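Local structure of SusD-like protein BACOVA_02651 (Bacteroides ovatus, 5E75) at residues I357-D362 / R412-M417. The protein binds polysaccharide at the bacterial cell surface and probably captures xyloglucan there before its transport into the periplasm for degradation. Sequence-based numbering, arbitrary orientation.
Sequences ILRLAD and RVEFGM
Near its C-terminal end, helix 404-415 turns Arg412 and Val413 to helix 286-291, and the contact with 357-362 starts at Glu414. The CG of Glu414 stands anti to the backbone N (chi1 -176°) and the chain bends at chi2, which brings OE2 to the Arg359 guanidinium. NH1 of Arg359 donates to Glu414 OE2 at 2.9 Å, in the guanidinium plane and on the anti lone pair of the oxygen, the straightest bond of this salt bridge. NH2 of Arg359 adds a weak bond to the carbonyl O of Glu414, 2.8 Å long but strongly bent. Glu414 OE2 also rests 3.5 Å from the CB of Ala361. Buried charge is shared out widely: Arg359 also pairs with Glu418 and Glu243, and Glu414 with Arg299 and Arg393.

Phe415 follows, meeting the arginine tip to tip. Phe415 CE1 sits over one guanidinium face, 3.6 Å from Arg359 CZ, with the two planes 40° apart, so this is no parallel stack. Next to CE1, at the tip of the ring, Phe415 CZ comes edge-on to the first helical turn, 3.4 Å from the backbone N of Asp362, whose carboxylate is held by Arg411 and Lys189. Arg359 itself is the N-cap residue of helix 360-372. The arrangement is a buried salt-bridge network tying a strand-to-helix junction to a helix C-terminal end within the largely helical SusD fold.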
loop_
_atom_site.group_PDB
_atom_site.type_symbol
_atom_site.label_atom_id
_atom_site.label_comp_id
_atom_site.label_asym_id
_atom_site.label_seq_id
_atom_site.Cartn_x
_atom_site.Cartn_y
_atom_site.Cartn_z
ATOM N N ILE A 357 5.988 -2.382 0.760
ATOM C CA ILE A 357 5.956 -1.038 0.205
ATOM C C ILE A 357 5.996 -1.122 -1.321
ATOM O O ILE A 357 5.239 -0.426 -2.004
ATOM C CB ILE A 357 7.103 -0.162 0.761
ATOM C CG1 ILE A 357 6.892 0.078 2.256
ATOM C CG2 ILE A 357 7.204 1.171 0.005
ATOM C CD1 ILE A 357 8.075 0.757 2.967
ATOM N N LEU A 358 6.859 -1.989 -1.854
ATOM C CA LEU A 358 6.938 -2.219 -3.294
ATOM C C LEU A 358 7.216 -3.685 -3.644
ATOM O O LEU A 358 8.223 -4.248 -3.198
ATOM C CB LEU A 358 8.031 -1.353 -3.925
ATOM C CG LEU A 358 8.151 -1.441 -5.456
ATOM C CD1 LEU A 358 6.924 -0.821 -6.120
ATOM C CD2 LEU A 358 9.431 -0.775 -5.927
ATOM N N ARG A 359 6.331 -4.289 -4.439
ATOM C CA ARG A 359 6.575 -5.595 -5.039
ATOM C C ARG A 359 6.939 -5.469 -6.522
ATOM O O ARG A 359 6.505 -4.546 -7.210
ATOM C CB ARG A 359 5.328 -6.490 -4.916
ATOM C CG ARG A 359 5.084 -6.993 -3.532
ATOM C CD ARG A 359 4.160 -8.185 -3.503
ATOM N NE ARG A 359 2.737 -7.916 -3.688
ATOM C CZ ARG A 359 2.028 -8.257 -4.760
ATOM N NH1 ARG A 359 2.614 -8.729 -5.856
ATOM N NH2 ARG A 359 0.715 -8.085 -4.752
ATOM N N LEU A 360 7.673 -6.449 -7.034
ATOM C CA LEU A 360 8.031 -6.461 -8.454
ATOM C C LEU A 360 6.798 -6.417 -9.362
ATOM O O LEU A 360 6.837 -5.765 -10.416
ATOM C CB LEU A 360 8.914 -7.674 -8.756
ATOM C CG LEU A 360 9.492 -7.770 -10.164
ATOM C CD1 LEU A 360 10.483 -6.657 -10.452
ATOM C CD2 LEU A 360 10.126 -9.128 -10.347
ATOM N N ALA A 361 5.695 -7.052 -8.965
ATOM C CA ALA A 361 4.505 -7.023 -9.814
ATOM C C ALA A 361 4.001 -5.597 -10.028
ATOM O O ALA A 361 3.408 -5.306 -11.059
ATOM C CB ALA A 361 3.414 -7.861 -9.231
ATOM N N ASP A 362 4.194 -4.727 -9.044
ATOM C CA ASP A 362 3.828 -3.311 -9.178
ATOM C C ASP A 362 4.635 -2.671 -10.311
ATOM O O ASP A 362 4.107 -1.904 -11.122
ATOM C CB ASP A 362 4.099 -2.626 -7.836
ATOM C CG ASP A 362 3.374 -1.324 -7.649
ATOM O OD1 ASP A 362 3.048 -0.643 -8.627
ATOM O OD2 ASP A 362 3.128 -0.984 -6.474
ATOM N N ARG A 412 -6.150 -3.457 -8.738
ATOM C CA ARG A 412 -6.989 -3.701 -7.570
ATOM C C ARG A 412 -6.866 -5.139 -7.088
ATOM O O ARG A 412 -6.713 -5.375 -5.879
ATOM C CB ARG A 412 -8.456 -3.343 -7.845
ATOM C CG ARG A 412 -8.712 -1.850 -7.954
ATOM C CD ARG A 412 -10.186 -1.492 -8.055
ATOM N NE ARG A 412 -10.881 -1.809 -6.808
ATOM C CZ ARG A 412 -12.205 -1.846 -6.653
ATOM N NH1 ARG A 412 -13.035 -1.586 -7.663
ATOM N NH2 ARG A 412 -12.708 -2.179 -5.470
ATOM N N VAL A 413 -6.943 -6.107 -8.011
ATOM C CA VAL A 413 -6.893 -7.504 -7.625
ATOM C C VAL A 413 -5.480 -7.976 -7.269
ATOM O O VAL A 413 -5.325 -8.844 -6.421
ATOM C CB VAL A 413 -7.545 -8.477 -8.670
ATOM C CG1 VAL A 413 -9.024 -8.186 -8.873
ATOM C CG2 VAL A 413 -6.863 -8.437 -9.988
ATOM N N GLU A 414 -4.458 -7.410 -7.880
ATOM C CA GLU A 414 -3.098 -7.777 -7.514
ATOM C C GLU A 414 -2.761 -7.279 -6.114
ATOM O O GLU A 414 -2.064 -7.978 -5.365
ATOM C CB GLU A 414 -2.108 -7.235 -8.544
ATOM C CG GLU A 414 -0.658 -7.642 -8.299
ATOM C CD GLU A 414 -0.391 -9.122 -8.386
ATOM O OE1 GLU A 414 -1.180 -9.864 -9.026
ATOM O OE2 GLU A 414 0.645 -9.557 -7.830
ATOM N N PHE A 415 -3.277 -6.108 -5.742
ATOM C CA PHE A 415 -2.815 -5.423 -4.518
ATOM C C PHE A 415 -3.879 -5.264 -3.433
ATOM O O PHE A 415 -3.695 -4.503 -2.488
ATOM C CB PHE A 415 -2.145 -4.076 -4.841
ATOM C CG PHE A 415 -0.969 -4.227 -5.730
ATOM C CD1 PHE A 415 0.170 -4.849 -5.257
ATOM C CD2 PHE A 415 -1.005 -3.807 -7.035
ATOM C CE1 PHE A 415 1.243 -5.058 -6.100
ATOM C CE2 PHE A 415 0.067 -3.987 -7.866
ATOM C CZ PHE A 415 1.182 -4.614 -7.398
ATOM N N GLY A 416 -4.981 -5.995 -3.542
ATOM C CA GLY A 416 -6.015 -5.929 -2.524
ATOM C C GLY A 416 -5.477 -6.221 -1.135
ATOM O O GLY A 416 -4.690 -7.152 -0.946
ATOM N N MET A 417 -5.889 -5.404 -0.162
ATOM C CA MET A 417 -5.474 -5.566 1.241
ATOM C C MET A 417 -3.964 -5.433 1.436
ATOM O O MET A 417 -3.413 -5.923 2.409
ATOM C CB MET A 417 -6.020 -6.872 1.846
ATOM C CG MET A 417 -7.548 -6.948 1.896
ATOM S SD MET A 417 -8.351 -5.489 2.588
ATOM C CE MET A 417 -7.430 -5.277 4.129
#